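Long-range contacts in protein toll (Drosophila melanogaster, PDB 4LXR), which acts as the receptor for the cleaved cytokine spaetzle C-106, through a leucine-rich-repeat ectodomain, in antifungal immunity and embryonic dorsal-ventral patterning: residues 36-41 / 52-57; 80-85 / 108-113; 625-630 / 649-654. One frame throughout, in Å; residues are numbered along the deposited sequence.

Contact 1: residues 36-41 / 52-57; sequences PTFRLT and CNLTDT. With NAG (2-acetamido-2-deoxy-beta-D-glucopyranose), chain H.
Thr-37 O is gripped by two successive residues of the opposing segment. Asn-53 N donates the hydrogen bond, 2.7 Å to Thr-37 O and 159° at the hydrogen, from a position tilted 28° out of the carbonyl plane; Cys-52 CA adds a weaker C-H contact to the same Thr-37 O at 3.4 Å. Beside this point Phe-38 and Cys-52 form an antiparallel, non-hydrogen-bonded pair whose side chains share one face of the sheet. Cys-52 SG, half of the disulfide to Cys-80, lies near the plane of the Phe-38 ring, at its edge, 3.6 Å from Phe-38 CE1, a sulfur-aromatic contact. Leu-54 CD1 meets the same ring obliquely and also reaches Thr-37 CG2 at 3.7 Å, the two side chains crossing at about a right angle; the hydroxyl of Thr-37 is hydrogen-bonded instead to Gln-62. Asn-53 CB rests on Pro-36 O at 3.5 Å, and Asn-53 ND2 is covalently bonded to sugar C1. A water donates to Pro-36 O at 2.9 Å, accepts from Asn-53 ND2 and donates weakly to the sugar O7, tying the glycan stem to segment 36-41. A classic beta bulge sets both Thr-37 and Phe-38 opposite Cys-29 of strand 24-29. Strand 38-43 lies between strands 24-29 and 47-52 in the N-terminal cap, and Cys-52 hydrogen-bonds onward, backbone to backbone, with Arg-78 at the end of strand 74-78.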
loop_
_atom_site.group_PDB
_atom_site.type_symbol
_atom_site.label_atom_id
_atom_site.label_comp_id
_atom_site.label_asym_id
_atom_site.label_seq_id
_atom_site.Cartn_x
_atom_site.Cartn_y
_atom_site.Cartn_z
ATOM N N PRO A 36 -34.313 24.835 -5.041
ATOM C CA PRO A 36 -35.516 24.770 -4.202
ATOM C C PRO A 36 -35.358 25.518 -2.887
ATOM O O PRO A 36 -34.259 25.570 -2.328
ATOM C CB PRO A 36 -35.687 23.265 -3.940
ATOM C CG PRO A 36 -34.342 22.676 -4.186
ATOM C CD PRO A 36 -33.722 23.502 -5.267
ATOM N N THR A 37 -36.458 26.093 -2.414
ATOM C CA THR A 37 -36.485 26.809 -1.147
ATOM C C THR A 37 -36.219 25.818 -0.024
ATOM O O THR A 37 -35.501 26.125 0.941
ATOM C CB THR A 37 -37.845 27.496 -0.927
ATOM O OG1 THR A 37 -38.162 28.304 -2.064
ATOM C CG2 THR A 37 -37.801 28.391 0.271
ATOM N N PHE A 38 -36.793 24.626 -0.170
ATOM C CA PHE A 38 -36.647 23.564 0.812
ATOM C C PHE A 38 -36.302 22.249 0.153
ATOM O O PHE A 38 -36.833 21.901 -0.899
ATOM C CB PHE A 38 -37.922 23.397 1.624
ATOM C CG PHE A 38 -38.298 24.623 2.390
ATOM C CD1 PHE A 38 -37.651 24.941 3.574
ATOM C CD2 PHE A 38 -39.275 25.475 1.921
ATOM C CE1 PHE A 38 -37.992 26.071 4.280
ATOM C CE2 PHE A 38 -39.616 26.612 2.625
ATOM C CZ PHE A 38 -38.972 26.910 3.803
ATOM N N ARG A 39 -35.397 21.524 0.789
ATOM C CA ARG A 39 -35.098 20.173 0.391
ATOM C C ARG A 39 -35.133 19.354 1.657
ATOM O O ARG A 39 -34.302 19.538 2.535
ATOM C CB ARG A 39 -33.719 20.090 -0.264
ATOM C CG ARG A 39 -33.419 18.737 -0.867
ATOM C CD ARG A 39 -32.013 18.683 -1.452
ATOM N NE ARG A 39 -31.718 19.828 -2.311
ATOM C CZ ARG A 39 -31.868 19.831 -3.633
ATOM N NH1 ARG A 39 -32.313 18.751 -4.256
ATOM N NH2 ARG A 39 -31.572 20.919 -4.333
ATOM N N LEU A 40 -36.109 18.466 1.763
ATOM C CA LEU A 40 -36.257 17.660 2.962
ATOM C C LEU A 40 -35.828 16.225 2.741
ATOM O O LEU A 40 -36.209 15.598 1.758
ATOM C CB LEU A 40 -37.703 17.680 3.457
ATOM C CG LEU A 40 -38.248 18.968 4.072
ATOM C CD1 LEU A 40 -38.885 19.846 2.996
ATOM C CD2 LEU A 40 -39.272 18.581 5.101
ATOM N N THR A 41 -35.038 15.704 3.668
ATOM C CA THR A 41 -34.682 14.294 3.639
ATOM C C THR A 41 -35.314 13.622 4.845
ATOM O O THR A 41 -35.059 13.995 5.994
ATOM C CB THR A 41 -33.163 14.091 3.664
ATOM O OG1 THR A 41 -32.577 14.759 2.543
ATOM C CG2 THR A 41 -32.817 12.607 3.611
ATOM N N CYS A 52 -32.502 24.446 3.824
ATOM C CA CYS A 52 -33.212 25.654 3.428
ATOM C C CYS A 52 -32.381 26.467 2.458
ATOM O O CYS A 52 -31.152 26.468 2.527
ATOM C CB CYS A 52 -33.494 26.539 4.652
ATOM S SG CYS A 52 -34.744 25.941 5.836
ATOM N N ASN A 53 -33.063 27.177 1.570
ATOM C CA ASN A 53 -32.438 28.226 0.776
ATOM C C ASN A 53 -33.407 29.397 0.750
ATOM O O ASN A 53 -34.236 29.495 -0.146
ATOM C CB ASN A 53 -32.128 27.751 -0.645
ATOM C CG ASN A 53 -31.206 28.696 -1.390
ATOM O OD1 ASN A 53 -31.118 29.877 -1.053
ATOM N ND2 ASN A 53 -30.503 28.173 -2.405
ATOM N N LEU A 54 -33.281 30.277 1.741
ATOM C CA LEU A 54 -34.277 31.304 2.015
ATOM C C LEU A 54 -33.730 32.697 1.735
ATOM O O LEU A 54 -32.526 32.931 1.855
ATOM C CB LEU A 54 -34.694 31.228 3.489
ATOM C CG LEU A 54 -35.815 30.291 3.937
ATOM C CD1 LEU A 54 -35.761 28.949 3.251
ATOM C CD2 LEU A 54 -35.768 30.114 5.446
ATOM N N THR A 55 -34.614 33.617 1.364
ATOM C CA THR A 55 -34.234 35.024 1.253
ATOM C C THR A 55 -34.946 35.780 2.365
ATOM O O THR A 55 -34.514 36.849 2.789
ATOM C CB THR A 55 -34.636 35.651 -0.111
ATOM O OG1 THR A 55 -35.945 36.225 -0.014
ATOM C CG2 THR A 55 -34.624 34.617 -1.230
ATOM N N ASP A 56 -36.028 35.184 2.850
ATOM C CA ASP A 56 -36.976 35.867 3.712
ATOM C C ASP A 56 -37.727 34.870 4.589
ATOM O O ASP A 56 -37.990 33.740 4.190
ATOM C CB ASP A 56 -37.983 36.603 2.830
ATOM C CG ASP A 56 -38.613 37.764 3.523
ATOM O OD1 ASP A 56 -39.568 37.543 4.294
ATOM O OD2 ASP A 56 -38.157 38.901 3.287
ATOM N N THR A 57 -38.096 35.301 5.778
ATOM C CA THR A 57 -38.849 34.465 6.698
ATOM C C THR A 57 -40.215 34.046 6.113
ATOM O O THR A 57 -40.741 32.977 6.429
ATOM C CB THR A 57 -38.974 35.179 8.074
ATOM O OG1 THR A 57 -38.100 34.541 9.022
ATOM C CG2 THR A 57 -40.390 35.184 8.579
HETATM C C1 NAG H . -29.926 29.165 -3.289
HETATM C C2 NAG H . -28.631 28.689 -3.952
HETATM C C3 NAG H . -28.049 29.796 -4.834
HETATM C C4 NAG H . -29.095 30.344 -5.797
HETATM C C5 NAG H . -30.383 30.705 -5.065
HETATM C C6 NAG H . -31.500 31.063 -6.015
HETATM C C7 NAG H . -27.421 26.990 -2.646
HETATM C C8 NAG H . -26.371 26.752 -1.603
HETATM N N2 NAG H . -27.654 28.270 -2.959
HETATM O O3 NAG H . -26.947 29.285 -5.576
HETATM O O4 NAG H . -28.590 31.526 -6.406
HETATM O O5 NAG H . -30.845 29.589 -4.290
HETATM O O6 NAG H . -32.355 32.052 -5.458
HETATM O O7 NAG H . -28.036 26.069 -3.173
HETATM O O HOH W 1 -31.508 25.883 -3.231
#

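Contact 2: residues 80-85 / 108-113; sequences CMLPGH and DNLGMN. With NAG (2-acetamido-2-deoxy-beta-D-glucopyranose), chain I.
Two successive coils of the solenoid, just past strands 74-78 and 102-106, stack here through Leu-82 and Leu-110, showing how leucine-rich-repeat turns are joined by backbone bonds and inward-facing aliphatic groups. The touching segments run roughly the same way, their end-to-end directions 36° apart. Leu-82 N donates to Leu-110 O at 2.9 Å, in the carbonyl plane and on a lone pair, although the bond is bent to 137° at the hydrogen. A water donating to both Leu-82 O and Leu-110 O gives the latter a second partner. One step back, Asn-109 O receives a C-H contact from Met-81 CA at 3.2 Å. The neighbouring carbonyl, Cys-80 O, is hydrogen-bonded to Ser-107 OG, which also takes the N-H of Asn-109.

Leu-82 carries the apolar packing: its CB meets Met-112 CG at 3.7 Å, while Leu-82 CD1 reaches Leu-110 CD2 at 4.0 Å. Met-112 places CG between its backbone N and carbonyl carbon (chi1 69°), the crowded position, and its SD comes within 3.5 Å of Gly-84 CA, just after the inverse gamma turn centred on Pro-83. Separately, Met-81 crosses the Asn-109 amide obliquely, with Met-81 CG 3.5 Å from Asn-109 ND2, and its CE ends near Gly-111. Asn-113 ND2 carries a covalently attached sugar, while its OD1 is held by Thr-136 and His-137. Inward, Leu-82 rests on Phe-105 of strand 102-106; Pro-83 packs against helix 88-94, and Asp-108 touches Arg-11 of the spaetzle chain.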
loop_
_atom_site.group_PDB
_atom_site.type_symbol
_atom_site.label_atom_id
_atom_site.label_comp_id
_atom_site.label_asym_id
_atom_site.label_seq_id
_atom_site.Cartn_x
_atom_site.Cartn_y
_atom_site.Cartn_z
ATOM N N CYS A 80 -31.234 27.520 7.594
ATOM C CA CYS A 80 -32.567 28.099 7.750
ATOM C C CYS A 80 -32.498 29.409 8.513
ATOM O O CYS A 80 -31.546 29.651 9.257
ATOM C CB CYS A 80 -33.516 27.106 8.444
ATOM S SG CYS A 80 -33.673 25.510 7.519
ATOM N N MET A 81 -33.497 30.264 8.311
ATOM C CA MET A 81 -33.577 31.516 9.057
ATOM C C MET A 81 -34.325 31.283 10.344
ATOM O O MET A 81 -35.284 30.501 10.380
ATOM C CB MET A 81 -34.286 32.600 8.230
ATOM C CG MET A 81 -33.553 32.870 6.934
ATOM S SD MET A 81 -34.326 34.102 5.913
ATOM C CE MET A 81 -34.079 35.571 6.913
ATOM N N LEU A 82 -33.873 31.941 11.408
ATOM C CA LEU A 82 -34.631 31.953 12.649
ATOM C C LEU A 82 -35.979 32.602 12.365
ATOM O O LEU A 82 -36.052 33.684 11.763
ATOM C CB LEU A 82 -33.864 32.678 13.758
ATOM C CG LEU A 82 -32.633 31.871 14.183
ATOM C CD1 LEU A 82 -31.675 32.708 15.062
ATOM C CD2 LEU A 82 -33.066 30.583 14.887
ATOM N N PRO A 83 -37.057 31.935 12.794
ATOM C CA PRO A 83 -38.414 32.270 12.355
ATOM C C PRO A 83 -39.050 33.454 13.092
ATOM O O PRO A 83 -40.192 33.353 13.541
ATOM C CB PRO A 83 -39.183 30.978 12.639
ATOM C CG PRO A 83 -38.477 30.370 13.776
ATOM C CD PRO A 83 -37.027 30.708 13.608
ATOM N N GLY A 84 -38.328 34.561 13.205
ATOM C CA GLY A 84 -38.860 35.748 13.863
ATOM C C GLY A 84 -39.270 35.544 15.322
ATOM O O GLY A 84 -38.552 34.931 16.112
ATOM N N HIS A 85 -40.439 36.060 15.678
ATOM C CA HIS A 85 -40.961 35.924 17.031
ATOM C C HIS A 85 -41.853 34.694 17.154
ATOM O O HIS A 85 -42.818 34.688 17.911
ATOM C CB HIS A 85 -41.727 37.189 17.406
ATOM C CG HIS A 85 -40.880 38.421 17.380
ATOM N ND1 HIS A 85 -39.600 38.449 17.896
ATOM C CD2 HIS A 85 -41.113 39.656 16.880
ATOM C CE1 HIS A 85 -39.089 39.656 17.732
ATOM N NE2 HIS A 85 -39.987 40.408 17.117
ATOM N N ASP A 108 -25.880 29.852 8.437
ATOM C CA ASP A 108 -25.199 31.130 8.265
ATOM C C ASP A 108 -26.141 32.183 7.700
ATOM O O ASP A 108 -25.722 33.271 7.286
ATOM C CB ASP A 108 -23.981 30.946 7.356
ATOM C CG ASP A 108 -22.988 29.955 7.937
ATOM O OD1 ASP A 108 -22.890 29.866 9.185
ATOM O OD2 ASP A 108 -22.319 29.256 7.160
ATOM N N ASN A 109 -27.421 31.844 7.673
ATOM C CA ASN A 109 -28.457 32.777 7.249
ATOM C C ASN A 109 -29.519 32.854 8.338
ATOM O O ASN A 109 -30.607 32.295 8.196
ATOM C CB ASN A 109 -29.061 32.332 5.906
ATOM C CG ASN A 109 -30.201 33.232 5.449
ATOM O OD1 ASN A 109 -30.323 34.367 5.905
ATOM N ND2 ASN A 109 -31.044 32.721 4.545
ATOM N N LEU A 110 -29.185 33.555 9.423
ATOM C CA LEU A 110 -30.040 33.647 10.612
ATOM C C LEU A 110 -31.179 34.667 10.474
ATOM O O LEU A 110 -32.327 34.363 10.787
ATOM C CB LEU A 110 -29.200 33.975 11.854
ATOM C CG LEU A 110 -28.113 32.970 12.257
ATOM C CD1 LEU A 110 -27.277 33.487 13.436
ATOM C CD2 LEU A 110 -28.704 31.582 12.563
ATOM N N GLY A 111 -30.855 35.872 10.013
ATOM C CA GLY A 111 -31.843 36.934 9.868
ATOM C C GLY A 111 -32.016 37.745 11.141
ATOM O O GLY A 111 -32.552 38.843 11.090
ATOM N N MET A 112 -31.532 37.202 12.263
ATOM C CA MET A 112 -31.681 37.775 13.601
ATOM C C MET A 112 -30.826 36.957 14.585
ATOM O O MET A 112 -30.244 35.926 14.217
ATOM C CB MET A 112 -33.150 37.722 14.042
ATOM C CG MET A 112 -33.663 36.293 14.303
ATOM S SD MET A 112 -35.452 36.160 14.600
ATOM C CE MET A 112 -35.606 36.881 16.263
ATOM N N ASN A 113 -30.736 37.423 15.825
ATOM C CA ASN A 113 -30.124 36.651 16.921
ATOM C C ASN A 113 -31.105 35.596 17.439
ATOM O O ASN A 113 -32.319 35.799 17.396
ATOM C CB ASN A 113 -29.736 37.593 18.079
ATOM C CG ASN A 113 -28.602 38.562 17.715
ATOM O OD1 ASN A 113 -27.596 38.155 17.136
ATOM N ND2 ASN A 113 -28.767 39.847 18.060
HETATM C C1 NAG I . -27.512 40.552 18.261
HETATM C C2 NAG I . -27.708 41.577 17.136
HETATM C C3 NAG I . -26.657 42.695 17.219
HETATM C C4 NAG I . -26.531 43.259 18.631
HETATM C C5 NAG I . -26.353 42.134 19.640
HETATM C C6 NAG I . -26.315 42.627 21.071
HETATM C C7 NAG I . -28.625 40.898 14.952
HETATM C C8 NAG I . -29.869 41.646 15.338
HETATM N N2 NAG I . -27.630 40.913 15.844
HETATM O O3 NAG I . -27.014 43.740 16.319
HETATM O O4 NAG I . -25.401 44.120 18.711
HETATM O O5 NAG I . -27.457 41.226 19.530
HETATM O O6 NAG I . -27.468 42.235 21.809
HETATM O O7 NAG I . -28.522 40.312 13.877
HETATM O O HOH W 2 -34.578 35.450 10.644
#

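Contact 3: residues 625-630 / 649-654; sequences SGNLTH and ENNTLL. With NAG (2-acetamido-2-deoxy-beta-D-glucopyranose), chain G.
The two backbones run in the same direction, with the CA atoms of Gly-626 and Asn-651, and again those of Thr-629 and Leu-653, 4.0 Å apart. Leu-654 N donates to Thr-629 O at 2.8 Å, nearly straight at 173°, and Thr-629 CA points its hydrogen at Thr-652 O, 3.4 Å away. Between the two segments stands the buried amide of Asn-651. Its CG lies anti to the carbonyl carbon (chi1 -79°), and its OD1 accepts from Leu-628 N at 3.1 Å, in the carbonyl plane and on a lone pair. ND2 of the same amide is hydrogen-bonded to the carbonyls of Leu-648 and Cys-623, which should fix its rotation. Leu-628 lies alongside Asn-651, while Leu-653 CD2 packs against the carbonyl carbon of His-630, 3.4 Å away. Farther out, Leu-654 CG and CD1 approach Thr-629 CB, both at 4.0 Å, and Leu-654 CD2 touches the acetamide O7 of a glycan sugar. Asn-675 OD1 takes Leu-653 N just as Asn-651 OD1 takes Leu-628 N: the recurring asparagine of the leucine-rich-repeat consensus, stitching coil to coil, here from the LRRNT region to repeat 16.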
loop_
_atom_site.group_PDB
_atom_site.type_symbol
_atom_site.label_atom_id
_atom_site.label_comp_id
_atom_site.label_asym_id
_atom_site.label_seq_id
_atom_site.Cartn_x
_atom_site.Cartn_y
_atom_site.Cartn_z
ATOM N N SER A 625 35.845 -13.495 -43.044
ATOM C CA SER A 625 36.769 -12.467 -43.486
ATOM C C SER A 625 36.790 -12.378 -45.011
ATOM O O SER A 625 37.220 -11.374 -45.569
ATOM C CB SER A 625 38.170 -12.736 -42.936
ATOM O OG SER A 625 38.156 -12.871 -41.524
ATOM N N GLY A 626 36.324 -13.431 -45.679
ATOM C CA GLY A 626 36.199 -13.438 -47.131
ATOM C C GLY A 626 37.503 -13.628 -47.892
ATOM O O GLY A 626 37.551 -13.453 -49.106
ATOM N N ASN A 627 38.555 -14.013 -47.181
ATOM C CA ASN A 627 39.892 -14.070 -47.750
ATOM C C ASN A 627 40.601 -15.400 -47.512
ATOM O O ASN A 627 41.789 -15.527 -47.789
ATOM C CB ASN A 627 40.746 -12.946 -47.154
ATOM C CG ASN A 627 40.882 -13.055 -45.636
ATOM O OD1 ASN A 627 40.122 -13.779 -44.982
ATOM N ND2 ASN A 627 41.847 -12.325 -45.071
ATOM N N LEU A 628 39.888 -16.387 -46.983
ATOM C CA LEU A 628 40.532 -17.650 -46.640
ATOM C C LEU A 628 40.711 -18.567 -47.849
ATOM O O LEU A 628 39.787 -18.755 -48.652
ATOM C CB LEU A 628 39.777 -18.378 -45.524
ATOM C CG LEU A 628 39.689 -17.644 -44.182
ATOM C CD1 LEU A 628 39.152 -18.577 -43.104
ATOM C CD2 LEU A 628 41.031 -17.042 -43.777
ATOM N N THR A 629 41.910 -19.128 -47.965
ATOM C CA THR A 629 42.209 -20.106 -49.003
ATOM C C THR A 629 42.203 -21.510 -48.409
ATOM O O THR A 629 42.022 -22.498 -49.118
ATOM C CB THR A 629 43.553 -19.810 -49.701
ATOM O OG1 THR A 629 44.611 -19.803 -48.734
ATOM C CG2 THR A 629 43.509 -18.448 -50.379
ATOM N N HIS A 630 42.375 -21.586 -47.094
ATOM C CA HIS A 630 42.364 -22.863 -46.391
ATOM C C HIS A 630 41.495 -22.802 -45.143
ATOM O O HIS A 630 41.240 -21.727 -44.597
ATOM C CB HIS A 630 43.785 -23.265 -45.988
ATOM C CG HIS A 630 44.681 -23.559 -47.147
ATOM N ND1 HIS A 630 45.603 -22.651 -47.623
ATOM C CD2 HIS A 630 44.798 -24.659 -47.927
ATOM C CE1 HIS A 630 46.251 -23.180 -48.646
ATOM N NE2 HIS A 630 45.778 -24.397 -48.853
ATOM N N GLU A 649 31.321 -19.489 -45.530
ATOM C CA GLU A 649 30.683 -18.841 -46.680
ATOM C C GLU A 649 31.447 -17.663 -47.273
ATOM O O GLU A 649 32.035 -16.843 -46.551
ATOM C CB GLU A 649 29.266 -18.366 -46.340
ATOM C CG GLU A 649 28.276 -19.466 -46.034
ATOM C CD GLU A 649 28.215 -19.802 -44.556
ATOM O OE1 GLU A 649 27.146 -20.274 -44.104
ATOM O OE2 GLU A 649 29.232 -19.584 -43.846
ATOM N N ASN A 650 31.404 -17.584 -48.600
ATOM C CA ASN A 650 31.991 -16.477 -49.358
ATOM C C ASN A 650 33.451 -16.163 -49.036
ATOM O O ASN A 650 33.850 -15.007 -48.972
ATOM C CB ASN A 650 31.105 -15.222 -49.268
ATOM C CG ASN A 650 29.689 -15.458 -49.825
ATOM O OD1 ASN A 650 28.692 -15.020 -49.239
ATOM N ND2 ASN A 650 29.603 -16.159 -50.959
ATOM N N ASN A 651 34.246 -17.205 -48.826
ATOM C CA ASN A 651 35.699 -17.056 -48.778
ATOM C C ASN A 651 36.298 -17.436 -50.146
ATOM O O ASN A 651 35.599 -17.347 -51.160
ATOM C CB ASN A 651 36.280 -17.890 -47.633
ATOM C CG ASN A 651 36.115 -17.212 -46.272
ATOM O OD1 ASN A 651 37.010 -16.511 -45.809
ATOM N ND2 ASN A 651 34.968 -17.420 -45.634
ATOM N N THR A 652 37.569 -17.834 -50.201
ATOM C CA THR A 652 38.097 -18.420 -51.441
ATOM C C THR A 652 38.864 -19.722 -51.205
ATOM O O THR A 652 40.026 -19.851 -51.608
ATOM C CB THR A 652 38.981 -17.442 -52.258
ATOM O OG1 THR A 652 40.094 -17.007 -51.467
ATOM C CG2 THR A 652 38.172 -16.242 -52.728
ATOM N N LEU A 653 38.208 -20.674 -50.542
ATOM C CA LEU A 653 38.828 -21.951 -50.204
ATOM C C LEU A 653 39.280 -22.696 -51.456
ATOM O O LEU A 653 38.492 -22.912 -52.385
ATOM C CB LEU A 653 37.861 -22.830 -49.415
ATOM C CG LEU A 653 37.514 -22.477 -47.973
ATOM C CD1 LEU A 653 36.491 -23.460 -47.417
ATOM C CD2 LEU A 653 38.753 -22.469 -47.117
ATOM N N LEU A 654 40.548 -23.090 -51.472
ATOM C CA LEU A 654 41.110 -23.777 -52.624
ATOM C C LEU A 654 40.938 -25.286 -52.501
ATOM O O LEU A 654 40.723 -25.974 -53.492
ATOM C CB LEU A 654 42.583 -23.420 -52.791
ATOM C CG LEU A 654 42.875 -21.935 -53.025
ATOM C CD1 LEU A 654 44.369 -21.705 -53.105
ATOM C CD2 LEU A 654 42.163 -21.415 -54.283
HETATM C C1 NAG G . 38.766 -17.784 -56.676
HETATM C C2 NAG G . 40.018 -16.988 -57.041
HETATM C C3 NAG G . 39.630 -15.587 -57.515
HETATM C C4 NAG G . 38.577 -15.651 -58.615
HETATM C C5 NAG G . 37.406 -16.531 -58.181
HETATM C C6 NAG G . 36.405 -16.780 -59.286
HETATM C C7 NAG G . 41.862 -17.805 -55.623
HETATM C C8 NAG G . 42.680 -17.539 -54.390
HETATM N N2 NAG G . 40.917 -16.900 -55.901
HETATM O O3 NAG G . 40.779 -14.886 -57.982
HETATM O O4 NAG G . 38.110 -14.329 -58.862
HETATM O O5 NAG G . 37.887 -17.819 -57.778
HETATM O O6 NAG G . 35.114 -16.301 -58.931
HETATM O O7 NAG G . 42.049 -18.791 -56.329
#

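How the contacts relate
From the N terminus, contact 1 closes the hairpin of strands 38-43 and 47-52, still within the N-terminal cap. Contact 2 then closes one solenoid coil, which includes helix 88-94 and strand 102-106. The two contacts follow in series without nesting or crossing, yet they touch: the Cys-52 to Cys-80 disulfide joins them, and Leu-54 packs on Met-81, which ties the cap covalently to the first coils. Contact 3 comes hundreds of residues later, closing the coil around strand 643-647 in the second, C-terminal solenoid. Its nearest atoms lie about 82 Å from those of contact 1, on the opposite side of the chain's centre.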